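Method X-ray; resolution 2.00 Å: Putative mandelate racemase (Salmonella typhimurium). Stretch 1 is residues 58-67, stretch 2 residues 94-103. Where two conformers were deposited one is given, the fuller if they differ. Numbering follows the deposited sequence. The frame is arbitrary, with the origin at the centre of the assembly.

Stretch 1 58-67: MAKDLSAIII
Stretch 2, residues 94-103: IFSAAMSGID

Two helices of one chain, the first already under way at Met-58 and clearly helical through Ser-63, the second running through the whole of Ile-94 to Asp-103 and on at both ends, pack with axes 8.7 Å apart at closest approach and N-to-C directions 55° apart (signed crossing angle -55°). The CA atoms of Ala-59 and Ala-98, 4.8 Å apart, mark the register; small side chains permit this approach, with Ala-98 CB 3.4 Å from Ala-59 N and 4.3 Å from Ala-59 CB. Most phi/psi values are helical, near -60/-45; in the first stretch they drift to -90/-11 at Ile-65 and -106/-8 at Ile-66, and Ile-67 lies outside the helical region (-58/132). Leu-62 N bonds Met-58 O at 2.8 Å, but Ile-65 N bonds Leu-62 O at 3.0 Å and Ile-66 N bonds Ser-63 O at 3.2 Å. No hydrogen bond crosses the interface, which buries 427 Å², both sides summed, mainly by apolar packing. Met-58 (chi1 t, chi2 p, chi3 -106°) points toward the second helix: its CG lies 3.4 Å from Ala-98 CB, and its bent chain brings CE to 3.7 Å from Phe-95 CE1 and SD to 4.5 Å from the Phe-95 ring centroid, an oblique sulfur-aromatic contact. Phe-95 leaves its helix sideways, but chi1 t, with chi2 96°, carries the ring back toward Met-58 and Leu-62. Leu-62 (m, t) is a knob among Phe-95, Ala-98, Met-99 and Ile-102; its CD2 is 4.1 Å from Phe-95 CZ, while its CD1 reaches Ala-98 CB at 3.8 Å and Met-99 CG (chi m, t, p) at 4.0 Å. Reciprocally, Ile-102 (m, t) fits among Ala-59, Leu-62, Ser-63 and Ile-66, its CD1 3.5 Å from Leu-62 CB and its CG2 3.8 Å from Ile-66 CD1 (Ile-66 p, t). Ser-63 (m) folds back on its own helix, OG donating to Ala-59 O at 2.6 Å; Ser-100 (m) does likewise, OG to Ser-96 O at 2.6 Å. Lys-60 points away from the contact.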

ATOM      1  N   MET A  58      30.027  27.823   8.111  1.00 29.71           N
ATOM      2  CA  MET A  58      28.592  27.657   8.397  1.00 24.94           C
ATOM      3  C   MET A  58      28.258  28.185   9.791  1.00 23.80           C
ATOM      4  O   MET A  58      27.328  28.974   9.947  1.00 28.02           O
ATOM      5  CB  MET A  58      28.160  26.190   8.268  1.00 26.51           C
ATOM      6  CG  MET A  58      26.629  25.966   8.149  1.00 20.85           C
ATOM      7  SD  MET A  58      25.861  26.608   6.657  1.00 25.89           S
ATOM      8  CE  MET A  58      25.001  28.057   7.271  1.00 19.95           C
ATOM      9  N   ALA A  59      29.033  27.752  10.787  1.00 25.01           N
ATOM     10  CA  ALA A  59      28.959  28.288  12.157  1.00 26.18           C
ATOM     11  C   ALA A  59      29.104  29.787  12.201  1.00 26.97           C
ATOM     12  O   ALA A  59      28.358  30.454  12.901  1.00 30.60           O
ATOM     13  CB  ALA A  59      30.032  27.639  13.054  1.00 29.83           C
ATOM     14  N   LYS A  60      30.064  30.314  11.441  1.00 33.12           N
ATOM     15  CA  LYS A  60      30.245  31.770  11.263  1.00 25.73           C
ATOM     16  C   LYS A  60      29.008  32.441  10.697  1.00 24.92           C
ATOM     17  O   LYS A  60      28.530  33.431  11.242  1.00 29.17           O
ATOM     18  CB  LYS A  60      31.461  32.036  10.348  1.00 29.25           C
ATOM     19  CG  LYS A  60      31.955  33.455  10.295  1.00 32.46           C
ATOM     20  CD  LYS A  60      32.932  33.645   9.151  1.00 36.94           C
ATOM     21  CE  LYS A  60      32.332  34.446   8.017  1.00 45.68           C
ATOM     22  NZ  LYS A  60      33.175  34.320   6.797  1.00 47.16           N
ATOM     23  N   ASP A  61      28.484  31.920   9.595  1.00 30.88           N
ATOM     24  CA  ASP A  61      27.288  32.518   8.967  1.00 25.66           C
ATOM     25  C   ASP A  61      26.036  32.457   9.846  1.00 25.93           C
ATOM     26  O   ASP A  61      25.272  33.436   9.917  1.00 29.22           O
ATOM     27  CB  ASP A  61      27.000  31.878   7.608  1.00 31.97           C
ATOM     28  CG  ASP A  61      27.959  32.340   6.521  1.00 41.54           C
ATOM     29  OD1 ASP A  61      28.716  33.335   6.725  1.00 36.07           O
ATOM     30  OD2 ASP A  61      27.954  31.690   5.455  1.00 32.87           O
ATOM     31  N   LEU A  62      25.822  31.308  10.494  1.00 28.66           N
ATOM     32  CA  LEU A  62      24.723  31.142  11.467  1.00 27.71           C
ATOM     33  C   LEU A  62      24.865  32.074  12.685  1.00 33.57           C
ATOM     34  O   LEU A  62      23.893  32.678  13.139  1.00 28.35           O
ATOM     35  CB  LEU A  62      24.571  29.663  11.886  1.00 24.21           C
ATOM     36  CG  LEU A  62      24.022  28.708  10.811  1.00 27.66           C
ATOM     37  CD1 LEU A  62      24.136  27.227  11.177  1.00 21.65           C
ATOM     38  CD2 LEU A  62      22.599  29.050  10.489  1.00 22.57           C
ATOM     39  N   SER A  63      26.092  32.235  13.175  1.00 32.69           N
ATOM     40  CA  SER A  63      26.355  33.123  14.306  1.00 29.32           C
ATOM     41  C   SER A  63      25.890  34.553  14.076  1.00 31.23           C
ATOM     42  O   SER A  63      25.336  35.167  14.988  1.00 33.83           O
ATOM     43  CB  SER A  63      27.822  33.076  14.694  1.00 27.12           C
ATOM     44  OG  SER A  63      28.151  31.764  15.136  1.00 32.32           O
ATOM     45  N   ALA A  64      26.071  35.058  12.852  1.00 31.36           N
ATOM     46  CA  ALA A  64      25.589  36.386  12.469  1.00 28.99           C
ATOM     47  C   ALA A  64      24.126  36.605  12.769  1.00 32.63           C
ATOM     48  O   ALA A  64      23.728  37.721  13.081  1.00 37.25           O
ATOM     49  CB  ALA A  64      25.867  36.669  10.997  1.00 31.51           C
ATOM     50  N   ILE A  65      23.315  35.554  12.680  1.00 34.53           N
ATOM     51  CA  ILE A  65      21.869  35.731  12.800  1.00 32.45           C
ATOM     52  C   ILE A  65      21.340  35.629  14.228  1.00 33.16           C
ATOM     53  O   ILE A  65      20.191  35.996  14.487  1.00 35.55           O
ATOM     54  CB  ILE A  65      21.037  34.875  11.789  1.00 32.28           C
ATOM     55  CG1 ILE A  65      20.963  33.418  12.209  1.00 34.33           C
ATOM     56  CG2 ILE A  65      21.606  34.997  10.379  1.00 32.67           C
ATOM     57  CD1 ILE A  65      19.777  32.677  11.597  1.00 34.99           C
ATOM     58  N   ILE A  66      22.190  35.170  15.152  1.00 24.73           N
ATOM     59  CA  ILE A  66      21.802  35.040  16.550  1.00 22.75           C
ATOM     60  C   ILE A  66      22.385  36.100  17.523  1.00 29.55           C
ATOM     61  O   ILE A  66      22.003  36.151  18.691  1.00 27.21           O
ATOM     62  CB  ILE A  66      22.100  33.620  17.073  1.00 32.42           C
ATOM     63  CG1 ILE A  66      23.592  33.454  17.338  1.00 29.66           C
ATOM     64  CG2 ILE A  66      21.542  32.574  16.081  1.00 27.82           C
ATOM     65  CD1 ILE A  66      23.985  32.123  17.871  1.00 24.84           C
ATOM     66  N   ILE A  67      23.314  36.923  17.049  1.00 30.48           N
ATOM     67  CA  ILE A  67      23.880  38.005  17.860  1.00 29.40           C
ATOM     68  C   ILE A  67      22.707  38.878  18.288  1.00 28.72           C
ATOM     69  O   ILE A  67      21.861  39.197  17.463  1.00 31.38           O
ATOM     70  CB  ILE A  67      24.875  38.870  17.028  1.00 33.82           C
ATOM     71  CG1 ILE A  67      25.989  38.002  16.421  1.00 30.81           C
ATOM     72  CG2 ILE A  67      25.449  39.986  17.861  1.00 34.46           C
ATOM     73  CD1 ILE A  67      26.844  37.295  17.455  1.00 28.07           C
ATOM     74  N   ILE A  94      26.587  19.401   6.699  1.00 28.20           N
ATOM     75  CA  ILE A  94      27.335  20.614   7.062  1.00 29.57           C
ATOM     76  C   ILE A  94      26.432  21.635   7.748  1.00 23.43           C
ATOM     77  O   ILE A  94      26.789  22.199   8.800  1.00 24.90           O
ATOM     78  CB  ILE A  94      27.945  21.309   5.832  1.00 27.54           C
ATOM     79  CG1 ILE A  94      28.711  20.314   4.958  1.00 24.35           C
ATOM     80  CG2 ILE A  94      28.780  22.568   6.266  1.00 25.65           C
ATOM     81  CD1 ILE A  94      29.807  19.494   5.661  1.00 32.79           C
ATOM     82  N   PHE A  95      25.266  21.877   7.155  1.00 26.83           N
ATOM     83  CA  PHE A  95      24.323  22.812   7.738  1.00 23.45           C
ATOM     84  C   PHE A  95      23.949  22.405   9.174  1.00 28.58           C
ATOM     85  O   PHE A  95      24.064  23.196  10.111  1.00 26.52           O
ATOM     86  CB  PHE A  95      23.062  22.921   6.891  1.00 24.40           C
ATOM     87  CG  PHE A  95      22.289  24.162   7.179  1.00 24.63           C
ATOM     88  CD1 PHE A  95      22.452  25.281   6.392  1.00 30.20           C
ATOM     89  CD2 PHE A  95      21.453  24.244   8.285  1.00 35.10           C
ATOM     90  CE1 PHE A  95      21.778  26.434   6.679  1.00 28.25           C
ATOM     91  CE2 PHE A  95      20.773  25.433   8.573  1.00 20.84           C
ATOM     92  CZ  PHE A  95      20.939  26.504   7.760  1.00 24.61           C
ATOM     93  N   SER A  96      23.551  21.144   9.319  1.00 30.22           N
ATOM     94  CA  SER A  96      23.133  20.563  10.587  1.00 26.20           C
ATOM     95  C   SER A  96      24.225  20.603  11.648  1.00 26.50           C
ATOM     96  O   SER A  96      23.946  20.950  12.789  1.00 26.56           O
ATOM     97  CB  SER A  96      22.721  19.121  10.387  1.00 26.24           C
ATOM     98  OG  SER A  96      22.285  18.560  11.604  1.00 23.42           O
ATOM     99  N   ALA A  97      25.450  20.233  11.276  1.00 25.12           N
ATOM    100  CA  ALA A  97      26.572  20.199  12.230  1.00 23.63           C
ATOM    101  C   ALA A  97      26.915  21.578  12.792  1.00 23.96           C
ATOM    102  O   ALA A  97      27.254  21.724  13.975  1.00 24.01           O
ATOM    103  CB  ALA A  97      27.806  19.532  11.608  1.00 18.51           C
ATOM    104  N   ALA A  98      26.794  22.601  11.964  1.00 27.55           N
ATOM    105  CA  ALA A  98      26.943  23.973  12.461  1.00 26.42           C
ATOM    106  C   ALA A  98      25.822  24.433  13.381  1.00 28.77           C
ATOM    107  O   ALA A  98      26.098  25.074  14.388  1.00 24.66           O
ATOM    108  CB  ALA A  98      27.145  24.950  11.320  1.00 23.81           C
ATOM    109  N   MET A  99      24.571  24.105  13.040  1.00 23.27           N
ATOM    110  CA  MET A  99      23.422  24.309  13.926  0.50 23.40           C
ATOM    111  C   MET A  99      23.641  23.647  15.268  1.00 23.96           C
ATOM    112  O   MET A  99      23.286  24.197  16.301  1.00 23.72           O
ATOM    113  CB  MET A  99      22.152  23.704  13.318  0.50 26.22           C
ATOM    114  CG  MET A  99      21.433  24.577  12.314  0.50 33.69           C
ATOM    115  SD  MET A  99      20.092  23.631  11.568  0.50 30.90           S
ATOM    116  CE  MET A  99      18.752  24.009  12.703  0.50  2.89           C
ATOM    117  N   SER A 100      24.190  22.430  15.224  1.00 22.61           N
ATOM    118  CA  SER A 100      24.363  21.595  16.402  1.00 21.19           C
ATOM    119  C   SER A 100      25.357  22.215  17.373  1.00 26.59           C
ATOM    120  O   SER A 100      25.088  22.274  18.568  1.00 29.82           O
ATOM    121  CB  SER A 100      24.862  20.201  15.991  1.00 20.86           C
ATOM    122  OG  SER A 100      23.987  19.604  15.040  1.00 23.31           O
ATOM    123  N   GLY A 101      26.496  22.677  16.850  1.00 25.86           N
ATOM    124  CA  GLY A 101      27.502  23.345  17.656  1.00 23.96           C
ATOM    125  C   GLY A 101      26.924  24.504  18.424  1.00 24.71           C
ATOM    126  O   GLY A 101      27.141  24.626  19.625  1.00 27.37           O
ATOM    127  N   ILE A 102      26.175  25.346  17.717  1.00 25.38           N
ATOM    128  CA  ILE A 102      25.498  26.504  18.299  1.00 22.69           C
ATOM    129  C   ILE A 102      24.490  26.093  19.351  1.00 30.69           C
ATOM    130  O   ILE A 102      24.467  26.656  20.450  1.00 26.90           O
ATOM    131  CB  ILE A 102      24.835  27.335  17.203  1.00 17.99           C
ATOM    132  CG1 ILE A 102      25.928  28.080  16.419  1.00 23.21           C
ATOM    133  CG2 ILE A 102      23.833  28.334  17.773  1.00 27.20           C
ATOM    134  CD1 ILE A 102      25.441  28.761  15.196  1.00 23.22           C
ATOM    135  N   ASP A 103      23.684  25.087  19.024  1.00 27.57           N
ATOM    136  CA  ASP A 103      22.620  24.639  19.900  1.00 26.52           C
ATOM    137  C   ASP A 103      23.152  24.120  21.220  1.00 25.17           C
ATOM    138  O   ASP A 103      22.596  24.442  22.270  1.00 23.46           O
ATOM    139  CB  ASP A 103      21.794  23.536  19.229  1.00 29.15           C
ATOM    140  CG  ASP A 103      20.603  23.122  20.068  1.00 30.66           C
ATOM    141  OD1 ASP A 103      19.600  23.870  20.104  1.00 21.47           O
ATOM    142  OD2 ASP A 103      20.690  22.056  20.714  1.00 26.34           O
TER